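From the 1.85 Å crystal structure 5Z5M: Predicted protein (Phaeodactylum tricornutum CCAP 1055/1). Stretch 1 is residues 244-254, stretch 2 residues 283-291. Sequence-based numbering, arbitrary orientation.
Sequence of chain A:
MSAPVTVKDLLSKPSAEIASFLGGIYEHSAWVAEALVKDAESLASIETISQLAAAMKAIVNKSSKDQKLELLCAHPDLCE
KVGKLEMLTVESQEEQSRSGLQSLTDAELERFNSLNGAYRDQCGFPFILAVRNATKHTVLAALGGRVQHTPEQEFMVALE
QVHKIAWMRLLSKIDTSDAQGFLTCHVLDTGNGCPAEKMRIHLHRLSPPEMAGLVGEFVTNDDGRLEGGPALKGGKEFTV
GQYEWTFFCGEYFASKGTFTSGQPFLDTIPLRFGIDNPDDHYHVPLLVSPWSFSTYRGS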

ATOM      1  N   GLU A 244       0.852 -20.090   5.290  1.00  7.72           N
ATOM      2  CA  GLU A 244       1.705 -18.986   5.709  1.00 11.09           C
ATOM      3  C   GLU A 244       3.024 -18.971   4.937  1.00  9.51           C
ATOM      4  O   GLU A 244       3.770 -19.952   4.955  1.00  9.35           O
ATOM      5  N   TRP A 245       3.288 -17.871   4.229  1.00  7.22           N
ATOM      6  CA  TRP A 245       4.619 -17.616   3.692  1.00  5.86           C
ATOM      7  C   TRP A 245       5.526 -17.185   4.830  1.00 10.82           C
ATOM      8  O   TRP A 245       5.069 -16.611   5.818  1.00 12.01           O
ATOM      9  N   THR A 246       6.817 -17.431   4.666  1.00  5.88           N
ATOM     10  CA  THR A 246       7.831 -16.789   5.484  1.00  8.91           C
ATOM     11  C   THR A 246       8.824 -16.135   4.536  1.00  9.03           C
ATOM     12  O   THR A 246       9.518 -16.825   3.796  1.00  9.07           O
ATOM     13  N   PHE A 247       8.848 -14.805   4.516  1.00  6.73           N
ATOM     14  CA  PHE A 247       9.781 -14.073   3.669  1.00  5.96           C
ATOM     15  C   PHE A 247      11.006 -13.662   4.475  1.00  9.04           C
ATOM     16  O   PHE A 247      10.885 -12.959   5.480  1.00 11.17           O
ATOM     17  N   PHE A 248      12.186 -14.090   4.043  1.00 10.05           N
ATOM     18  CA  PHE A 248      13.404 -13.741   4.773  1.00  7.07           C
ATOM     19  C   PHE A 248      14.003 -12.461   4.206  1.00 12.62           C
ATOM     20  O   PHE A 248      15.023 -12.486   3.521  1.00 15.08           O
ATOM     21  N   CYS A 249      13.357 -11.336   4.508  1.00  9.77           N
ATOM     22  CA  CYS A 249      13.708 -10.059   3.898  1.00  9.61           C
ATOM     23  C   CYS A 249      14.985  -9.460   4.462  1.00 12.29           C
ATOM     24  O   CYS A 249      15.661  -8.693   3.781  1.00 15.19           O
ATOM     25  N   GLY A 250      15.294  -9.794   5.712  1.00 16.66           N
ATOM     26  CA  GLY A 250      16.508  -9.314   6.347  1.00 12.64           C
ATOM     27  C   GLY A 250      17.753  -9.703   5.576  1.00 11.44           C
ATOM     28  O   GLY A 250      18.644  -8.876   5.365  1.00 15.50           O
ATOM     29  N   GLU A 251      17.821 -10.963   5.161  1.00 12.43           N
ATOM     30  CA  GLU A 251      18.936 -11.438   4.343  1.00 15.37           C
ATOM     31  C   GLU A 251      19.008 -10.701   3.008  1.00 19.73           C
ATOM     32  O   GLU A 251      20.096 -10.400   2.527  1.00 12.28           O
ATOM     33  N   TYR A 252      17.850 -10.423   2.407  1.00 13.66           N
ATOM     34  CA  TYR A 252      17.823  -9.714   1.132  1.00 14.32           C
ATOM     35  C   TYR A 252      18.351  -8.284   1.288  1.00 14.22           C
ATOM     36  O   TYR A 252      19.185  -7.835   0.500  1.00 11.87           O
ATOM     37  N   PHE A 253      17.875  -7.561   2.298  1.00  5.77           N
ATOM     38  CA  PHE A 253      18.340  -6.189   2.477  1.00 11.39           C
ATOM     39  C   PHE A 253      19.845  -6.147   2.780  1.00  9.43           C
ATOM     40  O   PHE A 253      20.550  -5.240   2.332  1.00 13.16           O
ATOM     41  N   ALA A 254      20.335  -7.139   3.514  1.00  8.28           N
ATOM     42  CA  ALA A 254      21.763  -7.207   3.837  1.00 16.13           C
ATOM     43  C   ALA A 254      22.611  -7.466   2.591  1.00 19.85           C
ATOM     44  O   ALA A 254      23.754  -7.015   2.509  1.00 10.47           O
ATOM     45  N   HIS A 283      -2.423 -15.495  -6.803  1.00  8.39           N
ATOM     46  CA  HIS A 283      -1.132 -14.824  -6.821  1.00 11.92           C
ATOM     47  C   HIS A 283      -1.014 -13.985  -5.551  1.00 11.60           C
ATOM     48  O   HIS A 283      -1.713 -12.993  -5.398  1.00  8.62           O
ATOM     49  N   VAL A 284      -0.148 -14.396  -4.632  1.00  6.77           N
ATOM     50  CA  VAL A 284      -0.029 -13.709  -3.350  1.00  6.85           C
ATOM     51  C   VAL A 284       1.381 -13.169  -3.185  1.00 14.46           C
ATOM     52  O   VAL A 284       2.251 -13.849  -2.646  1.00 16.31           O
ATOM     53  N   PRO A 285       1.611 -11.942  -3.676  1.00  8.34           N
ATOM     54  CA  PRO A 285       2.925 -11.304  -3.711  1.00 10.14           C
ATOM     55  C   PRO A 285       3.270 -10.524  -2.441  1.00 15.63           C
ATOM     56  O   PRO A 285       2.435 -10.372  -1.546  1.00 16.32           O
ATOM     57  N   LEU A 286       4.501 -10.028  -2.387  1.00 11.51           N
ATOM     58  CA  LEU A 286       4.952  -9.152  -1.318  1.00  8.13           C
ATOM     59  C   LEU A 286       5.549  -7.869  -1.907  1.00 12.57           C
ATOM     60  O   LEU A 286       6.459  -7.923  -2.740  1.00 13.24           O
ATOM     61  N   LEU A 287       5.028  -6.721  -1.480  1.00  7.02           N
ATOM     62  CA  LEU A 287       5.636  -5.426  -1.771  1.00 10.36           C
ATOM     63  C   LEU A 287       6.387  -5.006  -0.521  1.00 12.17           C
ATOM     64  O   LEU A 287       5.779  -4.911   0.533  1.00  9.40           O
ATOM     65  N   VAL A 288       7.694  -4.769  -0.605  1.00  7.31           N
ATOM     66  CA  VAL A 288       8.441  -4.564   0.637  1.00  6.51           C
ATOM     67  C   VAL A 288       9.593  -3.552   0.548  1.00  8.19           C
ATOM     68  O   VAL A 288      10.269  -3.441  -0.473  1.00  8.33           O
ATOM     69  N   SER A 289       9.775  -2.792   1.627  1.00  9.34           N
ATOM     70  CA  SER A 289      10.969  -1.983   1.854  1.00 12.17           C
ATOM     71  C   SER A 289      11.427  -2.331   3.272  1.00 10.98           C
ATOM     72  O   SER A 289      10.754  -3.109   3.951  1.00  9.27           O
ATOM     73  N   PRO A 290      12.571  -1.790   3.731  1.00  7.88           N
ATOM     74  CA  PRO A 290      12.905  -2.092   5.129  1.00 12.41           C
ATOM     75  C   PRO A 290      11.893  -1.536   6.138  1.00 10.43           C
ATOM     76  O   PRO A 290      11.930  -1.922   7.312  1.00 10.00           O
ATOM     77  N   TRP A 291      11.003  -0.655   5.687  1.00  6.46           N
ATOM     78  CA  TRP A 291      10.160   0.111   6.604  1.00  6.03           C
ATOM     79  C   TRP A 291       8.673  -0.031   6.315  1.00  9.52           C
ATOM     80  O   TRP A 291       7.848   0.645   6.929  1.00  8.99           O
TER

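The most distinctive feature of this contact is a proline laid flat on an aromatic ring: CG of P290 sits 3.9 Å from the centroid of the F253 ring, only 5° off the ring normal. A pyrrolidine ring suits this position because it is compact and rigid, and because it presents C-H groups to the electron-rich face of a phenyl group. The F253 side chain, in the m rotamer with chi2 at -46°, reaches three consecutive residues of stretch 2. CE1 of F253 lies 3.8 Å from CD of P290, CZ of F253 comes within 3.4 Å of the backbone C of S289, and at the ring edge the same CZ lies 3.9 Å from CG2 of V288. F253 thus has the largest area covered by the opposing stretch, although its backbone belongs to a helix whose axis comes no closer than 10.4 Å to that of the strand; a long, flat side chain is what spans such a gap.

The strand of stretch 1 contributes by alternation. W245 and F247 point toward stretch 2, whereas E244, T246 and F248 lie out of its reach. On the other side L286 and V288 point in, while L287 between them does not take part. F247, also m, offers a ring face to L286, whose t, p conformation brings CD2 to 3.8 Å from the ring centroid, 22° off the normal. This is a second CH-pi contact, with CD2 of L286 just 3.5 Å from CG of F247. Leucine suits the place because its side chain is long enough to lay a methyl on the ring; that methyl, CD2 of L286, also lies 3.8 Å from SG of C249.

C249, again m, also points toward stretch 2. Its small, polarizable sulfur touches two aliphatic side chains, for SG of C249 also approaches CG2 of V288 at 4.1 Å. V288, a p rotamer, therefore places one methyl against both C249 and F253, a short side chain sufficing where both neighbours reach toward it.

At the far end W245, m with chi2 at 113°, packs its indole against V284, a t rotamer: CD1 of W245 is 4.1 Å from CG1 of V284. The broad indole offers carbon surface to the compact, beta-branched valine, and its nitrogen brings the one polar approach of note, with NE1 of W245 3.4 Å from the backbone O of V284.

The contact rests chiefly on apolar packing. S289 points its CB away, and N of W291 donates to OG of S289 at 3.1 Å, spanning P290; that hydroxyl also bonds a residue just beyond the stretches.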

ATOM      1  CB  GLU A 244       1.977 -19.067   7.216  1.00 15.10           C
ATOM      2  CG  GLU A 244       2.767 -17.905   7.768  1.00 16.87           C
ATOM      3  CD  GLU A 244       2.857 -17.929   9.288  1.00 39.24           C
ATOM      4  OE1 GLU A 244       3.990 -18.005   9.814  1.00 45.72           O
ATOM      5  OE2 GLU A 244       1.798 -17.858   9.951  1.00 22.25           O
ATOM      6  CB  TRP A 245       4.650 -16.493   2.646  1.00  9.59           C
ATOM      7  CG  TRP A 245       3.880 -16.637   1.354  1.00 13.48           C
ATOM      8  CD1 TRP A 245       2.796 -15.896   0.976  1.00 13.90           C
ATOM      9  CD2 TRP A 245       4.188 -17.492   0.238  1.00  9.07           C
ATOM     10  NE1 TRP A 245       2.389 -16.258  -0.284  1.00 13.37           N
ATOM     11  CE2 TRP A 245       3.220 -17.240  -0.758  1.00 13.36           C
ATOM     12  CE3 TRP A 245       5.163 -18.465  -0.002  1.00  7.30           C
ATOM     13  CZ2 TRP A 245       3.200 -17.921  -1.974  1.00 10.93           C
ATOM     14  CZ3 TRP A 245       5.143 -19.142  -1.220  1.00  7.60           C
ATOM     15  CH2 TRP A 245       4.167 -18.863  -2.186  1.00 10.29           C
ATOM     16  CB  THR A 246       8.558 -17.785   6.420  1.00 17.68           C
ATOM     17  OG1 THR A 246       7.610 -18.405   7.299  1.00 14.84           O
ATOM     18  CG2 THR A 246       9.604 -17.060   7.252  1.00 15.40           C
ATOM     19  CB  PHE A 247       9.123 -12.831   3.067  1.00  4.77           C
ATOM     20  CG  PHE A 247       7.962 -13.136   2.165  1.00  8.07           C
ATOM     21  CD1 PHE A 247       8.164 -13.413   0.823  1.00  9.44           C
ATOM     22  CD2 PHE A 247       6.668 -13.124   2.657  1.00  6.86           C
ATOM     23  CE1 PHE A 247       7.092 -13.683  -0.019  1.00  6.36           C
ATOM     24  CE2 PHE A 247       5.595 -13.389   1.828  1.00  7.13           C
ATOM     25  CZ  PHE A 247       5.807 -13.675   0.482  1.00 11.48           C
ATOM     26  CB  PHE A 248      14.407 -14.900   4.728  1.00  9.08           C
ATOM     27  CG  PHE A 248      13.950 -16.112   5.491  1.00 15.66           C
ATOM     28  CD1 PHE A 248      13.197 -17.094   4.871  1.00 11.79           C
ATOM     29  CD2 PHE A 248      14.239 -16.245   6.840  1.00 20.85           C
ATOM     30  CE1 PHE A 248      12.761 -18.205   5.575  1.00 17.79           C
ATOM     31  CE2 PHE A 248      13.804 -17.346   7.550  1.00 18.69           C
ATOM     32  CZ  PHE A 248      13.062 -18.327   6.919  1.00 17.30           C
ATOM     33  CB  CYS A 249      12.568  -9.061   4.062  1.00 19.17           C
ATOM     34  SG  CYS A 249      11.091  -9.556   3.190  1.00 23.14           S
ATOM     35  CB  GLU A 251      18.822 -12.942   4.086  1.00 17.44           C
ATOM     36  CG  GLU A 251      18.565 -13.767   5.322  1.00 16.14           C
ATOM     37  CD  GLU A 251      18.200 -15.205   5.001  1.00 22.77           C
ATOM     38  OE1 GLU A 251      18.227 -15.585   3.808  1.00 22.59           O
ATOM     39  OE2 GLU A 251      17.873 -15.951   5.950  1.00 26.33           O
ATOM     40  CB  TYR A 252      16.404  -9.697   0.529  1.00 12.34           C
ATOM     41  CG  TYR A 252      16.282  -8.725  -0.625  1.00 12.00           C
ATOM     42  CD1 TYR A 252      16.797  -9.036  -1.879  1.00 15.17           C
ATOM     43  CD2 TYR A 252      15.679  -7.483  -0.453  1.00 13.42           C
ATOM     44  CE1 TYR A 252      16.709  -8.142  -2.927  1.00 14.01           C
ATOM     45  CE2 TYR A 252      15.588  -6.582  -1.492  1.00 13.62           C
ATOM     46  CZ  TYR A 252      16.105  -6.915  -2.728  1.00 15.62           C
ATOM     47  OH  TYR A 252      16.015  -6.024  -3.770  1.00 17.44           O
ATOM     48  CB  PHE A 253      17.538  -5.497   3.577  1.00 15.26           C
ATOM     49  CG  PHE A 253      16.099  -5.297   3.217  1.00 15.63           C
ATOM     50  CD1 PHE A 253      15.758  -4.807   1.968  1.00 14.21           C
ATOM     51  CD2 PHE A 253      15.091  -5.627   4.102  1.00 30.35           C
ATOM     52  CE1 PHE A 253      14.436  -4.629   1.612  1.00 25.01           C
ATOM     53  CE2 PHE A 253      13.765  -5.453   3.753  1.00 18.94           C
ATOM     54  CZ  PHE A 253      13.440  -4.956   2.504  1.00 12.00           C
ATOM     55  CB  ALA A 254      22.024  -8.284   4.886  1.00 10.22           C
ATOM     56  CB  HIS A 283      -0.985 -13.956  -8.070  1.00 10.65           C
ATOM     57  CG  HIS A 283       0.325 -13.242  -8.152  1.00 13.35           C
ATOM     58  ND1 HIS A 283       1.503 -13.887  -8.467  1.00 16.34           N
ATOM     59  CD2 HIS A 283       0.648 -11.945  -7.942  1.00 15.53           C
ATOM     60  CE1 HIS A 283       2.492 -13.012  -8.458  1.00 16.28           C
ATOM     61  NE2 HIS A 283       2.006 -11.830  -8.138  1.00 17.52           N
ATOM     62  CB  VAL A 284      -0.394 -14.647  -2.178  1.00 12.39           C
ATOM     63  CG1 VAL A 284      -0.304 -13.906  -0.831  1.00 11.63           C
ATOM     64  CG2 VAL A 284      -1.790 -15.207  -2.380  1.00 12.71           C
ATOM     65  CB  PRO A 285       2.798 -10.349  -4.895  1.00 12.77           C
ATOM     66  CG  PRO A 285       1.374  -9.909  -4.834  1.00 12.27           C
ATOM     67  CD  PRO A 285       0.580 -11.084  -4.292  1.00 11.79           C
ATOM     68  CB  LEU A 286       5.991  -9.866  -0.438  1.00  9.00           C
ATOM     69  CG  LEU A 286       6.597  -9.052   0.709  1.00  6.64           C
ATOM     70  CD1 LEU A 286       5.545  -8.797   1.784  1.00  6.40           C
ATOM     71  CD2 LEU A 286       7.823  -9.743   1.294  1.00 15.15           C
ATOM     72  CB  LEU A 287       4.580  -4.380  -2.143  1.00 14.26           C
ATOM     73  CG  LEU A 287       3.942  -4.372  -3.537  1.00 25.88           C
ATOM     74  CD1 LEU A 287       3.230  -5.677  -3.855  1.00 24.71           C
ATOM     75  CD2 LEU A 287       2.978  -3.196  -3.656  1.00 27.70           C
ATOM     76  CB  VAL A 288       8.992  -5.921   1.150  1.00  8.16           C
ATOM     77  CG1 VAL A 288       9.966  -6.542   0.140  1.00 11.92           C
ATOM     78  CG2 VAL A 288       9.645  -5.772   2.512  1.00 12.94           C
ATOM     79  CB  SER A 289      10.673  -0.487   1.688  1.00 12.66           C
ATOM     80  OG  SER A 289       9.993   0.045   2.818  1.00 10.05           O
ATOM     81  CB  PRO A 290      14.272  -1.418   5.316  1.00 13.19           C
ATOM     82  CG  PRO A 290      14.858  -1.397   3.959  1.00  9.34           C
ATOM     83  CD  PRO A 290      13.700  -1.159   3.025  1.00 15.86           C
ATOM     84  CB  TRP A 291      10.545   1.590   6.552  1.00  9.01           C
ATOM     85  CG  TRP A 291      12.028   1.807   6.570  1.00 11.45           C
ATOM     86  CD1 TRP A 291      12.830   2.062   5.495  1.00 12.17           C
ATOM     87  CD2 TRP A 291      12.893   1.777   7.717  1.00 14.69           C
ATOM     88  NE1 TRP A 291      14.135   2.196   5.900  1.00 13.48           N
ATOM     89  CE2 TRP A 291      14.199   2.026   7.260  1.00  7.73           C
ATOM     90  CE3 TRP A 291      12.686   1.566   9.084  1.00 14.73           C
ATOM     91  CZ2 TRP A 291      15.297   2.069   8.120  1.00 17.52           C
ATOM     92  CZ3 TRP A 291      13.782   1.612   9.940  1.00 15.19           C
ATOM     93  CH2 TRP A 291      15.066   1.858   9.453  1.00 17.54           C
TER